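Local atomic coordinates of putative Type I topoisomerase (Deinococcus radiodurans, PDB entry 3M4A), a protein that probably relaxes DNA as a type IB topoisomerase, breaking one strand without ATP, allowing passage and rejoining it, and binds DNA. Residues T154-V162 with M192-L203. Numbering follows the deposited sequence. Where two conformers were deposited one is given.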
ATOM      1  N   THR A 154      -4.723  13.077  -8.672  1.00  8.14           N
ATOM      2  CA  THR A 154      -5.448  14.240  -9.159  1.00  8.25           C
ATOM      3  C   THR A 154      -5.590  15.344  -8.093  1.00  8.07           C
ATOM      4  O   THR A 154      -6.322  16.308  -8.286  1.00  8.68           O
ATOM      5  CB  THR A 154      -6.821  13.797  -9.735  1.00  8.51           C
ATOM      6  OG1 THR A 154      -7.564  13.071  -8.755  1.00  8.09           O
ATOM      7  CG2 THR A 154      -6.582  12.884 -10.932  1.00  8.36           C
ATOM      8  N   LEU A 155      -4.835  15.241  -6.993  1.00  8.30           N
ATOM      9  CA  LEU A 155      -4.887  16.267  -5.972  1.00  8.00           C
ATOM     10  C   LEU A 155      -4.300  17.569  -6.489  1.00  8.33           C
ATOM     11  O   LEU A 155      -3.369  17.581  -7.291  1.00  7.90           O
ATOM     12  CB  LEU A 155      -4.134  15.894  -4.686  1.00  7.72           C
ATOM     13  CG  LEU A 155      -4.692  14.783  -3.811  1.00  7.98           C
ATOM     14  CD1 LEU A 155      -3.882  14.710  -2.518  1.00  8.05           C
ATOM     15  CD2 LEU A 155      -6.169  15.009  -3.515  1.00  6.32           C
ATOM     16  N   ARG A 156      -4.900  18.648  -6.010  1.00  9.36           N
ATOM     17  CA  ARG A 156      -4.445  19.981  -6.256  1.00 10.24           C
ATOM     18  C   ARG A 156      -3.698  20.481  -5.027  1.00  9.82           C
ATOM     19  O   ARG A 156      -3.877  19.973  -3.911  1.00  8.45           O
ATOM     20  CB  ARG A 156      -5.649  20.882  -6.562  1.00 11.32           C
ATOM     21  CG  ARG A 156      -6.332  20.531  -7.875  1.00 13.53           C
ATOM     22  CD  ARG A 156      -7.662  21.237  -8.012  1.00 16.44           C
ATOM     23  NE  ARG A 156      -8.199  21.066  -9.360  1.00 20.21           N
ATOM     24  CZ  ARG A 156      -7.926  21.851 -10.404  1.00 22.97           C
ATOM     25  NH1 ARG A 156      -7.124  22.906 -10.291  1.00 24.31           N
ATOM     26  NH2 ARG A 156      -8.468  21.571 -11.583  1.00 25.27           N
ATOM     27  N   GLN A 157      -2.845  21.474  -5.225  1.00  8.83           N
ATOM     28  CA  GLN A 157      -2.163  22.090  -4.086  1.00  9.04           C
ATOM     29  C   GLN A 157      -3.122  22.591  -3.017  1.00  8.40           C
ATOM     30  O   GLN A 157      -2.785  22.559  -1.832  1.00  8.31           O
ATOM     31  CB  GLN A 157      -1.238  23.232  -4.530  1.00  8.87           C
ATOM     32  CG  GLN A 157      -0.030  22.743  -5.283  1.00  8.82           C
ATOM     33  CD  GLN A 157       1.017  23.824  -5.535  1.00  9.90           C
ATOM     34  OE1 GLN A 157       0.996  24.888  -4.914  1.00 12.14           O
ATOM     35  NE2 GLN A 157       1.924  23.553  -6.467  1.00  9.79           N
ATOM     36  N   ARG A 158      -4.336  23.018  -3.414  1.00  7.92           N
ATOM     37  CA  ARG A 158      -5.319  23.552  -2.472  1.00  8.03           C
ATOM     38  C   ARG A 158      -5.860  22.523  -1.495  1.00  6.80           C
ATOM     39  O   ARG A 158      -6.532  22.871  -0.522  1.00  7.16           O
ATOM     40  CB  ARG A 158      -6.492  24.212  -3.218  1.00  8.36           C
ATOM     41  CG  ARG A 158      -7.521  23.263  -3.781  1.00  9.77           C
ATOM     42  CD  ARG A 158      -8.704  24.035  -4.327  1.00 11.87           C
ATOM     43  NE  ARG A 158      -9.624  23.185  -5.084  1.00 15.27           N
ATOM     44  CZ  ARG A 158     -10.639  22.513  -4.563  1.00 17.52           C
ATOM     45  NH1 ARG A 158     -10.881  22.563  -3.260  1.00 19.65           N
ATOM     46  NH2 ARG A 158     -11.412  21.774  -5.347  1.00 18.15           N
ATOM     47  N   HIS A 159      -5.529  21.255  -1.736  1.00  6.35           N
ATOM     48  CA  HIS A 159      -6.031  20.155  -0.941  1.00  6.46           C
ATOM     49  C   HIS A 159      -5.144  19.753   0.237  1.00  6.65           C
ATOM     50  O   HIS A 159      -5.487  18.813   0.958  1.00  6.26           O
ATOM     51  CB  HIS A 159      -6.190  18.928  -1.824  1.00  6.42           C
ATOM     52  CG  HIS A 159      -7.329  19.020  -2.784  1.00  6.76           C
ATOM     53  ND1 HIS A 159      -7.244  18.582  -4.090  1.00  7.12           N
ATOM     54  CD2 HIS A 159      -8.579  19.498  -2.623  1.00  7.14           C
ATOM     55  CE1 HIS A 159      -8.415  18.764  -4.680  1.00  7.13           C
ATOM     56  NE2 HIS A 159      -9.242  19.309  -3.809  1.00  7.34           N
ATOM     57  N   VAL A 160      -4.013  20.423   0.420  1.00  5.71           N
ATOM     58  CA  VAL A 160      -3.046  20.012   1.438  1.00  6.23           C
ATOM     59  C   VAL A 160      -2.493  21.199   2.201  1.00  6.69           C
ATOM     60  O   VAL A 160      -2.419  22.306   1.658  1.00  7.25           O
ATOM     61  CB  VAL A 160      -1.888  19.228   0.779  1.00  6.15           C
ATOM     62  CG1 VAL A 160      -1.010  20.132  -0.067  1.00  6.04           C
ATOM     63  CG2 VAL A 160      -1.052  18.473   1.831  1.00  5.37           C
ATOM     64  N   VAL A 161      -2.116  20.956   3.457  1.00  6.26           N
ATOM     65  CA  VAL A 161      -1.361  21.938   4.265  1.00  6.82           C
ATOM     66  C   VAL A 161      -0.326  21.163   5.107  1.00  6.44           C
ATOM     67  O   VAL A 161      -0.574  20.033   5.514  1.00  6.27           O
ATOM     68  CB  VAL A 161      -2.290  22.811   5.166  1.00  7.25           C
ATOM     69  CG1 VAL A 161      -2.872  22.014   6.316  1.00  8.99           C
ATOM     70  CG2 VAL A 161      -1.535  24.059   5.684  1.00  7.20           C
ATOM     71  N   VAL A 162       0.820  21.789   5.345  1.00  6.45           N
ATOM     72  CA  VAL A 162       1.895  21.218   6.150  1.00  7.29           C
ATOM     73  C   VAL A 162       2.096  22.096   7.392  1.00  7.70           C
ATOM     74  O   VAL A 162       2.274  23.306   7.289  1.00  7.53           O
ATOM     75  CB  VAL A 162       3.208  21.131   5.344  1.00  6.75           C
ATOM     76  CG1 VAL A 162       4.305  20.462   6.148  1.00  7.96           C
ATOM     77  CG2 VAL A 162       2.981  20.397   4.003  1.00  5.76           C
ATOM     78  N   MET A 192       6.758  17.431   0.821  1.00  6.15           N
ATOM     79  CA  MET A 192       5.495  18.092   0.496  0.50  6.25           C
ATOM     80  C   MET A 192       5.721  19.607   0.405  1.00  6.37           C
ATOM     81  O   MET A 192       5.162  20.286  -0.467  1.00  7.24           O
ATOM     82  CB  MET A 192       4.420  17.758   1.529  0.50  5.72           C
ATOM     83  CG  MET A 192       3.033  18.216   1.164  0.50  5.22           C
ATOM     84  SD  MET A 192       2.480  17.524  -0.403  0.50  4.16           S
ATOM     85  CE  MET A 192       2.087  15.849   0.085  0.50  6.97           C
ATOM     86  N   GLN A 193       6.553  20.150   1.301  1.00  6.51           N
ATOM     87  CA  GLN A 193       6.895  21.574   1.236  1.00  7.34           C
ATOM     88  C   GLN A 193       7.546  21.910  -0.109  1.00  7.73           C
ATOM     89  O   GLN A 193       7.224  22.918  -0.717  1.00  7.66           O
ATOM     90  CB  GLN A 193       7.816  21.986   2.386  1.00  7.50           C
ATOM     91  CG  GLN A 193       7.167  21.936   3.759  1.00  8.23           C
ATOM     92  CD  GLN A 193       6.447  23.218   4.192  1.00 12.23           C
ATOM     93  OE1 GLN A 193       6.105  24.082   3.380  1.00 15.33           O
ATOM     94  NE2 GLN A 193       6.197  23.326   5.503  1.00 12.06           N
ATOM     95  N   LYS A 194       8.469  21.067  -0.552  1.00  7.89           N
ATOM     96  CA  LYS A 194       9.135  21.239  -1.853  1.00  8.57           C
ATOM     97  C   LYS A 194       8.151  21.163  -3.020  1.00  8.46           C
ATOM     98  O   LYS A 194       8.241  21.955  -3.958  1.00  8.38           O
ATOM     99  CB  LYS A 194      10.227  20.184  -2.056  1.00  8.71           C
ATOM    100  CG  LYS A 194      11.383  20.230  -1.070  1.00 10.85           C
ATOM    101  CD  LYS A 194      12.347  19.049  -1.337  1.00 11.47           C
ATOM    102  CE  LYS A 194      13.107  18.628  -0.095  1.00 13.56           C
ATOM    103  NZ  LYS A 194      13.742  17.276  -0.277  1.00 14.20           N
ATOM    104  N   LEU A 195       7.212  20.222  -2.978  1.00  7.33           N
ATOM    105  CA  LEU A 195       6.175  20.152  -4.018  1.00  7.15           C
ATOM    106  C   LEU A 195       5.330  21.431  -4.060  1.00  7.41           C
ATOM    107  O   LEU A 195       5.025  21.954  -5.124  1.00  7.62           O
ATOM    108  CB  LEU A 195       5.274  18.911  -3.833  1.00  6.75           C
ATOM    109  CG  LEU A 195       5.898  17.559  -4.176  1.00  6.28           C
ATOM    110  CD1 LEU A 195       5.058  16.412  -3.646  1.00  5.53           C
ATOM    111  CD2 LEU A 195       6.052  17.405  -5.687  1.00  7.50           C
ATOM    112  N   LEU A 196       4.952  21.925  -2.890  1.00  7.80           N
ATOM    113  CA  LEU A 196       4.162  23.156  -2.791  1.00  8.45           C
ATOM    114  C   LEU A 196       4.912  24.418  -3.247  1.00  9.86           C
ATOM    115  O   LEU A 196       4.283  25.420  -3.572  1.00 10.62           O
ATOM    116  CB  LEU A 196       3.636  23.326  -1.364  1.00  7.74           C
ATOM    117  CG  LEU A 196       2.507  22.355  -1.034  1.00  6.50           C
ATOM    118  CD1 LEU A 196       2.369  22.123   0.477  1.00  6.40           C
ATOM    119  CD2 LEU A 196       1.192  22.854  -1.661  1.00  7.02           C
ATOM    120  N   ASP A 197       6.241  24.367  -3.304  1.00 10.85           N
ATOM    121  CA  ASP A 197       7.017  25.483  -3.855  1.00 12.06           C
ATOM    122  C   ASP A 197       6.929  25.598  -5.379  1.00 12.60           C
ATOM    123  O   ASP A 197       7.249  26.661  -5.928  1.00 13.87           O
ATOM    124  CB  ASP A 197       8.487  25.377  -3.444  1.00 12.68           C
ATOM    125  CG  ASP A 197       8.729  25.759  -1.994  1.00 15.36           C
ATOM    126  OD1 ASP A 197       7.849  26.369  -1.347  1.00 17.57           O
ATOM    127  OD2 ASP A 197       9.836  25.452  -1.500  1.00 21.19           O
ATOM    128  N   LEU A 198       6.511  24.532  -6.060  1.00 12.40           N
ATOM    129  CA  LEU A 198       6.371  24.542  -7.519  1.00 12.89           C
ATOM    130  C   LEU A 198       5.090  25.287  -7.920  1.00 13.24           C
ATOM    131  O   LEU A 198       4.141  25.342  -7.141  1.00 11.98           O
ATOM    132  CB  LEU A 198       6.365  23.116  -8.072  1.00 12.36           C
ATOM    133  CG  LEU A 198       7.559  22.223  -7.696  1.00 12.51           C
ATOM    134  CD1 LEU A 198       7.367  20.855  -8.304  1.00 12.61           C
ATOM    135  CD2 LEU A 198       8.882  22.819  -8.137  1.00 13.33           C
ATOM    136  N   PRO A 199       5.067  25.897  -9.127  1.00 14.52           N
ATOM    137  CA  PRO A 199       3.845  26.565  -9.580  1.00 15.16           C
ATOM    138  C   PRO A 199       2.651  25.605  -9.644  1.00 16.00           C
ATOM    139  O   PRO A 199       2.808  24.451 -10.054  1.00 16.28           O
ATOM    140  CB  PRO A 199       4.212  27.076 -10.990  1.00 15.37           C
ATOM    141  CG  PRO A 199       5.684  27.065 -11.060  1.00 15.59           C
ATOM    142  CD  PRO A 199       6.151  25.989 -10.125  1.00 14.98           C
ATOM    143  N   GLY A 200       1.478  26.095  -9.230  1.00 16.52           N
ATOM    144  CA  GLY A 200       0.258  25.290  -9.138  1.00 16.54           C
ATOM    145  C   GLY A 200      -0.423  25.140 -10.486  1.00 16.99           C
ATOM    146  O   GLY A 200       0.145  25.535 -11.513  1.00 18.04           O
ATOM    147  N   PRO A 201      -1.653  24.604 -10.506  1.00 16.74           N
ATOM    148  CA  PRO A 201      -2.521  24.190  -9.404  1.00 15.77           C
ATOM    149  C   PRO A 201      -2.339  22.753  -8.881  1.00 15.21           C
ATOM    150  O   PRO A 201      -2.909  22.426  -7.849  1.00 14.09           O
ATOM    151  CB  PRO A 201      -3.913  24.311 -10.023  1.00 16.18           C
ATOM    152  CG  PRO A 201      -3.699  23.984 -11.453  1.00 16.84           C
ATOM    153  CD  PRO A 201      -2.315  24.410 -11.811  1.00 17.08           C
ATOM    154  N   TRP A 202      -1.564  21.923  -9.574  1.00 14.48           N
ATOM    155  CA  TRP A 202      -1.488  20.483  -9.287  1.00 14.37           C
ATOM    156  C   TRP A 202      -0.419  20.195  -8.244  1.00 12.82           C
ATOM    157  O   TRP A 202       0.583  20.908  -8.155  1.00 12.46           O
ATOM    158  CB  TRP A 202      -1.191  19.697 -10.562  1.00 16.43           C
ATOM    159  CG  TRP A 202      -2.234  19.893 -11.602  1.00 18.53           C
ATOM    160  CD1 TRP A 202      -2.135  20.663 -12.736  1.00 20.02           C
ATOM    161  CD2 TRP A 202      -3.552  19.351 -11.599  1.00 19.23           C
ATOM    162  NE1 TRP A 202      -3.311  20.616 -13.440  1.00 20.12           N
ATOM    163  CE2 TRP A 202      -4.196  19.813 -12.770  1.00 20.38           C
ATOM    164  CE3 TRP A 202      -4.253  18.503 -10.730  1.00 19.95           C
ATOM    165  CZ2 TRP A 202      -5.500  19.466 -13.087  1.00 20.14           C
ATOM    166  CZ3 TRP A 202      -5.560  18.161 -11.044  1.00 20.09           C
ATOM    167  CH2 TRP A 202      -6.169  18.640 -12.223  1.00 19.76           C
ATOM    168  N   LEU A 203      -0.630  19.138  -7.458  1.00 11.29           N
ATOM    169  CA  LEU A 203       0.259  18.849  -6.343  1.00 10.58           C
ATOM    170  C   LEU A 203       1.466  17.995  -6.753  1.00  9.87           C
ATOM    171  O   LEU A 203       2.606  18.351  -6.449  1.00  9.97           O
ATOM    172  CB  LEU A 203      -0.521  18.159  -5.223  1.00  9.48           C
ATOM    173  CG  LEU A 203       0.257  17.913  -3.926  1.00  9.95           C
ATOM    174  CD1 LEU A 203       0.965  19.175  -3.400  1.00  7.37           C
ATOM    175  CD2 LEU A 203      -0.699  17.346  -2.866  1.00  9.37           C
TER
HETATM  176  O   HOH W   1      -4.459  24.263  -6.262  1.00  9.79           O
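Gln157 reaches into the loop after helix 186-196. Its chain is extended beyond CG, and NE2 donates to Leu198 O at 2.9 Å in a nearly straight bond (173°). The acceptor lies in the plane of the amide, while NE2 stands above the plane of the Leu198 carbonyl. A second, weak bond runs from Gln157 NE2 to Trp202 O. One amide nitrogen thus ties together two carbonyls of the loop. The backbones join beside it through a single beta bridge between Arg156 and Trp202. Gln157 N donates to Pro201 O at 2.8 Å, and Leu203 N to Leu155 O at 3.2 Å. Pro201 O also accepts from a water that links it to Arg158 N.

This grip and the buried side chains of Leu155, Leu203 and Met192 form the close-packed part. Leu203 runs alongside Leu155, pointing the same way. Val162 CG2 sits 3.6 Å from Met192 CG. Val160 CG1, placed between its own N and carbonyl carbon (chi1 70°), touches both Leu196 CD2 (3.8 Å) and Leu203 CD2 (4.0 Å). Leu196 slides past the aliphatic part of Gln157.

The other side is more open. The Arg156 guanidinium lies over one face of the Trp202 six-membered ring, CZ 4.5 Å from its centroid, in a cation-pi contact with the planes 33° apart. Arg216 makes another with Trp202. At the strand end, exposed Gln193, bent at chi2, brings NE2 against Val162 CG1.

Both segments lie in the region matching the eukaryotic topoisomerase I catalytic core. Bound DNA comes within about 4 Å (nearest atoms), and Lys194 NZ makes a long, weak ion pair to a phosphate. The contact joins the outermost strand 160-163 of a three-stranded antiparallel sheet to the end of helix 186-196. Val160 also touches strand 166-172, and Leu198 packs on strand 205-207.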